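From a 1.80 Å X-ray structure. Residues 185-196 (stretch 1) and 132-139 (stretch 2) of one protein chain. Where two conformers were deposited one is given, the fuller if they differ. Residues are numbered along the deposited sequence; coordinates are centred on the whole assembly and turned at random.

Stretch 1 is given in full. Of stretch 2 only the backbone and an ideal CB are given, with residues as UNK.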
# COMPACT_ATOMS: atom_id res chain seq x y z
N CYS A 185 4.08 -13.29 18.02
CA CYS A 185 3.19 -12.20 17.67
C CYS A 185 1.95 -12.12 18.56
O CYS A 185 1.25 -13.11 18.71
CB CYS A 185 2.77 -12.38 16.22
SG CYS A 185 1.88 -10.97 15.56
N VAL A 186 1.69 -10.95 19.13
CA VAL A 186 0.52 -10.71 19.97
C VAL A 186 -0.03 -9.33 19.61
O VAL A 186 0.63 -8.53 18.96
CB VAL A 186 0.85 -10.74 21.47
CG1 VAL A 186 1.33 -12.09 21.90
CG2 VAL A 186 1.87 -9.66 21.84
N SER A 187 -1.27 -9.07 19.98
CA SER A 187 -1.87 -7.74 19.81
C SER A 187 -2.27 -7.30 21.21
O SER A 187 -2.42 -8.16 22.10
CB SER A 187 -3.06 -7.77 18.86
OG SER A 187 -4.02 -8.71 19.31
N ARG A 188 -2.43 -5.99 21.44
CA ARG A 188 -2.79 -5.50 22.76
C ARG A 188 -3.31 -4.08 22.71
O ARG A 188 -2.53 -3.15 22.49
CB ARG A 188 -1.56 -5.52 23.69
CG ARG A 188 -1.83 -5.38 25.16
CD ARG A 188 -0.52 -5.24 25.91
NE ARG A 188 -0.64 -5.57 27.32
CZ ARG A 188 0.11 -5.05 28.30
NH1 ARG A 188 1.00 -4.09 28.04
NH2 ARG A 188 -0.06 -5.43 29.55
N PRO A 189 -4.63 -3.88 22.85
CA PRO A 189 -5.74 -4.85 22.97
C PRO A 189 -5.93 -5.63 21.69
O PRO A 189 -5.49 -5.22 20.61
CB PRO A 189 -6.98 -3.99 23.20
CG PRO A 189 -6.44 -2.62 23.61
CD PRO A 189 -5.11 -2.49 22.93
N THR A 190 -6.62 -6.76 21.81
CA THR A 190 -6.74 -7.70 20.71
C THR A 190 -8.05 -7.67 19.93
O THR A 190 -9.12 -7.55 20.51
CB THR A 190 -6.58 -9.13 21.29
OG1 THR A 190 -5.30 -9.26 21.92
CG2 THR A 190 -6.74 -10.22 20.20
N ASN A 191 -7.91 -7.73 18.61
CA ASN A 191 -9.01 -8.06 17.70
C ASN A 191 -8.79 -9.59 17.57
O ASN A 191 -7.75 -10.03 17.06
CB ASN A 191 -8.84 -7.31 16.39
CG ASN A 191 -9.80 -7.77 15.29
OD1 ASN A 191 -10.56 -8.75 15.43
ND2 ASN A 191 -9.72 -7.07 14.12
N PRO A 192 -9.81 -10.43 17.84
CA PRO A 192 -11.25 -10.21 18.02
C PRO A 192 -11.88 -10.21 19.40
O PRO A 192 -13.09 -10.01 19.50
CB PRO A 192 -11.82 -11.43 17.27
CG PRO A 192 -10.90 -12.54 17.73
CD PRO A 192 -9.52 -11.89 17.79
N THR A 193 -11.09 -10.39 20.43
CA THR A 193 -11.62 -10.59 21.79
C THR A 193 -11.75 -9.40 22.69
O THR A 193 -12.50 -9.43 23.66
CB THR A 193 -10.66 -11.56 22.52
OG1 THR A 193 -9.33 -11.04 22.46
CG2 THR A 193 -10.67 -12.95 21.86
N GLY A 194 -11.00 -8.35 22.38
CA GLY A 194 -10.87 -7.22 23.28
C GLY A 194 -9.93 -7.57 24.44
O GLY A 194 -9.84 -6.81 25.43
N ASN A 195 -9.23 -8.70 24.37
CA ASN A 195 -8.34 -9.08 25.44
C ASN A 195 -7.14 -8.15 25.55
O ASN A 195 -6.62 -7.68 24.54
CB ASN A 195 -7.80 -10.48 25.21
CG ASN A 195 -7.04 -11.01 26.42
OD1 ASN A 195 -7.52 -10.91 27.56
ND2 ASN A 195 -5.83 -11.55 26.18
N VAL A 196 -6.69 -7.95 26.78
CA VAL A 196 -5.46 -7.23 27.04
C VAL A 196 -4.53 -8.18 27.79
O VAL A 196 -4.72 -8.47 28.98
CB VAL A 196 -5.70 -5.90 27.79
CG1 VAL A 196 -4.37 -5.33 28.33
CG2 VAL A 196 -6.39 -4.91 26.86
N UNK A 132 1.65 -17.48 17.58
CA UNK A 132 0.65 -16.69 18.27
C UNK A 132 0.48 -17.38 19.62
O UNK A 132 -0.21 -18.39 19.73
CB UNK A 132 -0.66 -16.59 17.49
N UNK A 133 1.15 -16.87 20.67
CA UNK A 133 1.05 -17.57 21.96
C UNK A 133 -0.29 -17.42 22.66
O UNK A 133 -0.57 -18.15 23.62
CB UNK A 133 2.15 -17.07 22.90
N UNK A 134 -1.12 -16.51 22.18
CA UNK A 134 -2.43 -16.32 22.76
C UNK A 134 -3.47 -16.17 21.62
O UNK A 134 -3.92 -15.08 21.32
CB UNK A 134 -2.43 -15.10 23.68
N UNK A 135 -3.86 -17.29 21.05
CA UNK A 135 -4.97 -17.28 20.09
C UNK A 135 -6.26 -17.10 20.88
O UNK A 135 -6.33 -17.51 22.03
CB UNK A 135 -5.01 -18.56 19.25
N UNK A 136 -7.32 -16.51 20.28
CA UNK A 136 -7.44 -16.04 18.91
C UNK A 136 -6.84 -14.66 18.63
O UNK A 136 -6.80 -13.79 19.50
CB UNK A 136 -8.92 -16.02 18.53
N UNK A 137 -6.37 -14.51 17.40
CA UNK A 137 -5.77 -13.29 16.89
C UNK A 137 -6.40 -12.99 15.55
O UNK A 137 -6.86 -13.90 14.86
CB UNK A 137 -4.25 -13.41 16.77
N UNK A 138 -6.45 -11.72 15.18
CA UNK A 138 -6.98 -11.31 13.89
C UNK A 138 -6.01 -11.51 12.73
O UNK A 138 -6.40 -12.00 11.68
CB UNK A 138 -7.39 -9.84 13.96
N UNK A 139 -4.74 -11.14 12.87
CA UNK A 139 -3.86 -11.26 11.68
C UNK A 139 -3.84 -12.69 11.07
O UNK A 139 -3.78 -12.86 9.84
CB UNK A 139 -2.43 -10.86 12.06

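Position 132 lies beside Cys 185, with CA atoms 5.2 Å apart. Its CA-to-CB bond points sideways, and the ideal CB is 4.2 Å from Cys 185 O, so a side chain could run along the cysteine; several apolar groups, branched or aromatic, would suit. The residue is Phe 132. With chi1 at -61° (m), its ring comes nearer to stretch 1: CE1 is 3.7 Å from Cys 185 CB, while Cys 185 O sits at the ring edge, near its plane, 3.5 Å from CD1. The sulfur approaches obliquely, Cys 185 SG lying 5.0 Å from the ring centroid and 72° off the normal.

At position 133 the ideal CB is 5.1 Å from Val 186 CG1, again sideways. A phi of -73° is compatible with proline, and the methyl offers a partner to any small or medium apolar group. Pro 133 is found; its CG packs 3.7 Å from Val 186 CG1, and its CD lies 3.4 Å from Cys 185 O.

Position 134 points toward stretch 1, its CB also 5.1 Å from Val 186 CG1. The amide of Asn 195 lies farther along, so a medium or long side chain, apolar or polar, could reach it. Leu 134 takes the apolar option, placing CD2 3.5 Å from Asn 195 ND2, a contact of packing. Its backbone N donates to water 1 (2.9 Å), which in turn donates to Cys 185 O (2.9 Å).

Position 135 points away and its CB has nothing of stretch 1 within 5.5 Å, so the contact sets little constraint. It is Ala 135.

Position 136 follows a cis peptide bond, which with phi -82° strongly suggests proline. The ideal CB is 4.1 Å from Pro 192 CG and 4.9 Å from Thr 193 CG2, an apolar setting. Pro 136 fits: its CG lies 3.5 Å from Thr 193 CG2. Its carbonyl O accepts from water 2 (3.0 Å), which also lies 2.7 Å from Thr 193 OG1.

At position 137 CA-to-CB points away, yet the ideal CB is 5.3 Å from Ser 187 OG. That hydroxyl and the Ser 187 N invite an acceptor on a flexible chain; Glu or Gln would suit. Glu 137 bends back through chi1 -79° and chi2 -72° (both m). Ser 187 OG donates to OE1 at 2.7 Å, and Ser 187 N makes a weak bond to OE2 at 3.1 Å, with an N-H...acceptor angle of 134°. OE2 also accepts from water 1 (3.3 Å).

Position 138 points toward stretch 1, with its ideal CB only 3.1 Å from Asn 191 O. Space is tight at the root, but a side chain that turns aside could be large, and the Asn 191 amide offers a surface for a flat group. Tyr 138, chi1 166° (t), leads its end away; Asn 191 ND2 lies over one ring face, 3.4 Å from CG.

Position 139, helical and sideways, has no stretch 1 atom within 5.5 Å of its CB; many residues would do. Ile 139 just reaches Cys 185, CG2 to SG 4.4 Å.

Stretch 2 (132-139) FPLAPEYI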
# COMPACT_ATOMS: atom_id res chain seq x y z
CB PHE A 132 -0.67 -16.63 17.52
CG PHE A 132 -0.56 -16.00 16.17
CD1 PHE A 132 -0.34 -14.64 16.04
CD2 PHE A 132 -0.67 -16.77 15.02
CE1 PHE A 132 -0.22 -14.06 14.81
CE2 PHE A 132 -0.55 -16.18 13.77
CZ PHE A 132 -0.32 -14.82 13.66
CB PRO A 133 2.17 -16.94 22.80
CG PRO A 133 2.41 -15.63 22.20
CD PRO A 133 2.02 -15.68 20.75
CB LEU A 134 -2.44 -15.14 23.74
CG LEU A 134 -3.62 -14.87 24.71
CD1 LEU A 134 -4.10 -16.07 25.40
CD2 LEU A 134 -3.21 -13.85 25.74
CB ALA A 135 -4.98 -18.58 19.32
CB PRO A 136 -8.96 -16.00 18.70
CG PRO A 136 -9.48 -15.68 20.03
CD PRO A 136 -8.56 -16.29 21.04
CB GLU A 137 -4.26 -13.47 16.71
CG GLU A 137 -3.44 -13.36 17.98
CD GLU A 137 -3.33 -11.92 18.51
OE1 GLU A 137 -3.82 -10.99 17.84
OE2 GLU A 137 -2.77 -11.73 19.60
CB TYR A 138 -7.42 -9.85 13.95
CG TYR A 138 -7.65 -9.26 12.58
CD1 TYR A 138 -8.78 -9.60 11.85
CD2 TYR A 138 -6.74 -8.38 12.00
CE1 TYR A 138 -9.01 -9.09 10.58
CE2 TYR A 138 -6.96 -7.86 10.72
CZ TYR A 138 -8.10 -8.22 10.02
OH TYR A 138 -8.36 -7.74 8.75
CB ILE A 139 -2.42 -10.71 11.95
CG1 ILE A 139 -1.65 -10.58 10.61
CG2 ILE A 139 -1.68 -11.55 12.98
CD1 ILE A 139 -2.35 -9.65 9.58
O HOH W 1 -0.89 -14.38 20.17
O HOH W 2 -7.44 -13.01 22.33
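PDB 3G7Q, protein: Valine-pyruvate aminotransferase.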